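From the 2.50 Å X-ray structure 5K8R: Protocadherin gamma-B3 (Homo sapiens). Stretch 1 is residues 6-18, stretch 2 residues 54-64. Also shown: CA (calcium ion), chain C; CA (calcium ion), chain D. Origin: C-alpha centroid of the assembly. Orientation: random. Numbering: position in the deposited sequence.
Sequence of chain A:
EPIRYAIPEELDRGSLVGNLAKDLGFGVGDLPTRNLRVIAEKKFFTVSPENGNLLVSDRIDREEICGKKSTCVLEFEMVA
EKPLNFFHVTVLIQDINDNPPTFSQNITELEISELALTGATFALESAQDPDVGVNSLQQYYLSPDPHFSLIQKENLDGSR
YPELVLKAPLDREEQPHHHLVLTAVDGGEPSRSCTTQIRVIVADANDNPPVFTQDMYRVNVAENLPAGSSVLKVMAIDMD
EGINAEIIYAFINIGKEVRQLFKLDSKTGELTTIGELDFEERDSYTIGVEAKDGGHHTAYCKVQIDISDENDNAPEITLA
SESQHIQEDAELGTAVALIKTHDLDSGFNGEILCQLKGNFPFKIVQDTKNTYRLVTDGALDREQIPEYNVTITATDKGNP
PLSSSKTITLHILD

Stretch 1 6-18: AIPEELDRGSLVG
Stretch 2 54-64: LLVSDRIDREE

Val56 anchors the apolar centre of a contact that buries 869 Å² summed over both stretches; itself buried, it has more of its area covered (109 Å²) than any other residue. Its chi1 of 173° (t) places CG2 3.6 Å from Val17 CG2, 4.3 Å from Ile7 CD1 and 4.4 Å from Leu11 CB, a pocket that a compact beta-branched residue fills. Ile7 (p, t), in an extended strand, also brings CD1 to 4.5 Å from Ile60 CD1. Val17 (t) sets CG1 3.8 Å from Leu54 CD2, while on the other sheet face Leu16 CD1 (t, p) meets Leu55 CD2 (m, t) at 3.7 Å.

Strands 16-18 and 54-56 run antiparallel at 145°. Leu16 pairs with Leu55 (CA-CA 4.8 Å) and Gly18 with Leu54 (CA-CA 5.1 Å), a one-residue slip that makes a beta bulge. At the bulge Val17 turns to phi/psi -82/-47, and Leu54 O accepts both Val17 N (2.8 Å) and Gly18 N (3.0 Å). Val56 N donates to Ser15 O at 3.0 Å, and Gly14 N to Val56 O at 2.9 Å. A type II turn, Asp12 to Ser15, precedes the strand; Gly14 at 89/3 suits glycine, since a CB would jam against the preceding carbonyl. Ser15 OG (m) ties back to Asp12 O at 2.7 Å.

Further out, Glu10 N donates to Ile60 O at 3.0 Å, and water 1 links Leu11 O (2.7 Å) to Ile60 N (3.0 Å). Extended Arg59 (t, t, t) reaches Glu10 (m, m) in a salt bridge, NE to OE1 2.8 Å.

At the polar edge, calcium lets carboxylates crowd together. The chain C ion binds Glu9 OE1 (2.7 Å), Glu10 OE2 (2.6 Å), Asp61 OD1 (2.4 Å) and Glu63 OE1 (2.4 Å); the chain D ion takes Glu9 OE2 (2.5 Å) and both Glu63 carboxylate oxygens. Glu9 (p, t) also accepts Arg62 N at OE1, 2.8 Å, while Asp61 (t) caps the helix, OD1 accepting Glu63 N at 3.2 Å and OD2 accepting Glu64 N weakly at 3.3 Å.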

# COMPACT_ATOMS: atom_id res chain seq x y z
N ALA A 6 -20.29 54.52 -25.39
CA ALA A 6 -20.31 53.30 -24.59
C ALA A 6 -21.57 52.53 -24.94
O ALA A 6 -22.68 53.00 -24.67
CB ALA A 6 -20.26 53.61 -23.09
N ILE A 7 -21.41 51.34 -25.52
CA ILE A 7 -22.55 50.55 -25.97
C ILE A 7 -22.39 49.11 -25.48
O ILE A 7 -21.25 48.63 -25.35
CB ILE A 7 -22.71 50.59 -27.50
CG1 ILE A 7 -21.41 50.15 -28.18
CG2 ILE A 7 -23.10 51.99 -27.95
CD1 ILE A 7 -21.51 50.06 -29.69
N PRO A 8 -23.47 48.40 -25.20
CA PRO A 8 -23.35 46.97 -24.88
C PRO A 8 -22.96 46.17 -26.11
O PRO A 8 -23.16 46.59 -27.26
CB PRO A 8 -24.75 46.59 -24.39
CG PRO A 8 -25.65 47.58 -25.06
CD PRO A 8 -24.87 48.86 -25.12
N GLU A 9 -22.38 45.00 -25.87
CA GLU A 9 -21.97 44.12 -26.94
C GLU A 9 -23.18 43.42 -27.55
O GLU A 9 -24.30 43.46 -27.02
CB GLU A 9 -20.96 43.09 -26.44
CG GLU A 9 -21.46 42.29 -25.25
CD GLU A 9 -20.59 41.07 -24.95
OE1 GLU A 9 -19.98 40.53 -25.89
OE2 GLU A 9 -20.53 40.67 -23.77
N GLU A 10 -22.95 42.77 -28.70
CA GLU A 10 -23.94 41.91 -29.36
C GLU A 10 -25.19 42.68 -29.78
O GLU A 10 -26.29 42.13 -29.80
CB GLU A 10 -24.32 40.72 -28.47
CG GLU A 10 -23.14 39.90 -27.97
CD GLU A 10 -22.52 39.04 -29.06
OE1 GLU A 10 -23.09 38.96 -30.17
OE2 GLU A 10 -21.46 38.42 -28.79
N LEU A 11 -25.04 43.96 -30.11
CA LEU A 11 -26.16 44.73 -30.63
C LEU A 11 -26.44 44.35 -32.08
O LEU A 11 -25.53 43.97 -32.83
CB LEU A 11 -25.88 46.23 -30.53
CG LEU A 11 -25.85 46.84 -29.13
CD1 LEU A 11 -25.53 48.33 -29.21
CD2 LEU A 11 -27.17 46.61 -28.41
N ASP A 12 -27.70 44.47 -32.47
CA ASP A 12 -28.08 44.18 -33.85
C ASP A 12 -27.44 45.18 -34.80
O ASP A 12 -27.06 46.29 -34.42
CB ASP A 12 -29.60 44.20 -34.01
CG ASP A 12 -30.28 43.03 -33.33
OD1 ASP A 12 -29.60 42.02 -33.06
OD2 ASP A 12 -31.50 43.12 -33.07
N ARG A 13 -27.31 44.77 -36.06
CA ARG A 13 -26.73 45.64 -37.07
C ARG A 13 -27.64 46.84 -37.32
O ARG A 13 -28.86 46.71 -37.40
CB ARG A 13 -26.50 44.87 -38.37
CG ARG A 13 -25.69 43.60 -38.20
CD ARG A 13 -25.38 42.95 -39.53
NE ARG A 13 -24.55 43.80 -40.37
CZ ARG A 13 -24.07 43.45 -41.56
NH1 ARG A 13 -23.31 44.29 -42.25
NH2 ARG A 13 -24.34 42.25 -42.06
N GLY A 14 -27.03 48.02 -37.44
CA GLY A 14 -27.77 49.24 -37.60
C GLY A 14 -28.16 49.94 -36.31
O GLY A 14 -28.85 50.96 -36.36
N SER A 15 -27.74 49.41 -35.16
CA SER A 15 -28.04 50.05 -33.89
C SER A 15 -27.27 51.36 -33.76
O SER A 15 -26.09 51.44 -34.12
CB SER A 15 -27.69 49.12 -32.73
OG SER A 15 -28.46 47.93 -32.78
N LEU A 16 -27.95 52.38 -33.24
CA LEU A 16 -27.35 53.71 -33.15
C LEU A 16 -26.27 53.73 -32.08
O LEU A 16 -26.56 53.55 -30.89
CB LEU A 16 -28.43 54.74 -32.84
CG LEU A 16 -27.93 56.17 -32.60
CD1 LEU A 16 -27.21 56.70 -33.84
CD2 LEU A 16 -29.08 57.09 -32.22
N VAL A 17 -25.02 53.94 -32.49
CA VAL A 17 -23.95 54.17 -31.53
C VAL A 17 -23.95 55.62 -31.08
O VAL A 17 -23.86 55.92 -29.89
CB VAL A 17 -22.59 53.76 -32.12
CG1 VAL A 17 -21.48 54.02 -31.12
CG2 VAL A 17 -22.61 52.31 -32.55
N GLY A 18 -24.04 56.55 -32.03
CA GLY A 18 -24.08 57.95 -31.63
C GLY A 18 -24.33 58.86 -32.81
O GLY A 18 -24.49 58.41 -33.95
N LEU A 54 -22.98 57.43 -36.19
CA LEU A 54 -22.16 56.24 -36.02
C LEU A 54 -23.06 55.07 -35.65
O LEU A 54 -23.79 55.13 -34.65
CB LEU A 54 -21.10 56.47 -34.95
CG LEU A 54 -20.03 55.39 -34.81
CD1 LEU A 54 -19.20 55.31 -36.07
CD2 LEU A 54 -19.15 55.66 -33.60
N LEU A 55 -23.01 54.01 -36.46
CA LEU A 55 -23.89 52.86 -36.33
C LEU A 55 -23.08 51.57 -36.29
O LEU A 55 -21.94 51.51 -36.78
CB LEU A 55 -24.90 52.78 -37.49
CG LEU A 55 -25.73 54.02 -37.81
CD1 LEU A 55 -26.60 53.76 -39.03
CD2 LEU A 55 -26.59 54.42 -36.63
N VAL A 56 -23.69 50.53 -35.72
CA VAL A 56 -23.07 49.21 -35.67
C VAL A 56 -23.13 48.57 -37.05
O VAL A 56 -24.20 48.49 -37.67
CB VAL A 56 -23.77 48.33 -34.62
CG1 VAL A 56 -23.24 46.91 -34.69
CG2 VAL A 56 -23.57 48.90 -33.23
N SER A 57 -21.98 48.10 -37.53
CA SER A 57 -21.88 47.52 -38.87
C SER A 57 -21.82 46.00 -38.87
O SER A 57 -22.26 45.37 -39.83
CB SER A 57 -20.65 48.06 -39.59
OG SER A 57 -20.50 47.47 -40.87
N ASP A 58 -21.28 45.39 -37.81
CA ASP A 58 -21.15 43.94 -37.75
C ASP A 58 -21.27 43.51 -36.29
O ASP A 58 -21.45 44.34 -35.39
CB ASP A 58 -19.82 43.49 -38.36
CG ASP A 58 -19.81 42.02 -38.74
OD1 ASP A 58 -20.90 41.42 -38.84
OD2 ASP A 58 -18.71 41.46 -38.94
N ARG A 59 -21.18 42.20 -36.05
CA ARG A 59 -21.29 41.68 -34.70
C ARG A 59 -20.10 42.10 -33.86
O ARG A 59 -18.94 41.91 -34.25
CB ARG A 59 -21.41 40.15 -34.73
CG ARG A 59 -21.43 39.51 -33.35
CD ARG A 59 -21.78 38.04 -33.43
NE ARG A 59 -21.82 37.42 -32.11
CZ ARG A 59 -20.83 36.71 -31.58
NH1 ARG A 59 -19.71 36.51 -32.27
NH2 ARG A 59 -20.95 36.18 -30.37
N ILE A 60 -20.38 42.67 -32.69
CA ILE A 60 -19.34 43.09 -31.76
C ILE A 60 -19.37 42.16 -30.55
O ILE A 60 -20.12 42.39 -29.59
CB ILE A 60 -19.52 44.56 -31.35
CG1 ILE A 60 -19.51 45.46 -32.58
CG2 ILE A 60 -18.42 44.98 -30.38
CD1 ILE A 60 -19.66 46.93 -32.27
N ASP A 61 -18.56 41.11 -30.59
CA ASP A 61 -18.47 40.14 -29.49
C ASP A 61 -17.31 40.54 -28.59
O ASP A 61 -16.15 40.46 -28.99
CB ASP A 61 -18.29 38.73 -30.04
CG ASP A 61 -18.06 37.71 -28.94
OD1 ASP A 61 -18.56 37.91 -27.82
OD2 ASP A 61 -17.38 36.69 -29.21
N ARG A 62 -17.63 40.97 -27.36
CA ARG A 62 -16.60 41.43 -26.45
C ARG A 62 -15.66 40.29 -26.05
O ARG A 62 -14.47 40.53 -25.79
CB ARG A 62 -17.23 42.05 -25.20
CG ARG A 62 -16.24 42.79 -24.32
CD ARG A 62 -16.61 42.66 -22.85
NE ARG A 62 -16.61 41.26 -22.43
CZ ARG A 62 -15.52 40.58 -22.08
NH1 ARG A 62 -14.34 41.17 -22.10
NH2 ARG A 62 -15.62 39.31 -21.71
N GLU A 63 -16.16 39.06 -25.99
CA GLU A 63 -15.31 37.93 -25.63
C GLU A 63 -14.23 37.69 -26.67
O GLU A 63 -13.09 37.37 -26.33
CB GLU A 63 -16.15 36.67 -25.42
CG GLU A 63 -16.80 36.57 -24.05
CD GLU A 63 -17.89 37.60 -23.83
OE1 GLU A 63 -18.74 37.77 -24.72
OE2 GLU A 63 -17.88 38.25 -22.76
N GLU A 64 -14.58 37.83 -27.95
CA GLU A 64 -13.60 37.60 -29.01
C GLU A 64 -12.68 38.79 -29.20
O GLU A 64 -11.54 38.63 -29.65
CB GLU A 64 -14.32 37.28 -30.32
CG GLU A 64 -13.41 36.82 -31.44
CD GLU A 64 -14.17 36.48 -32.71
OE1 GLU A 64 -15.40 36.69 -32.74
OE2 GLU A 64 -13.53 36.01 -33.68
CA CA C . -20.51 37.91 -26.39
CA CA D . -20.25 38.57 -22.47
O HOH W 1 -22.91 44.14 -32.15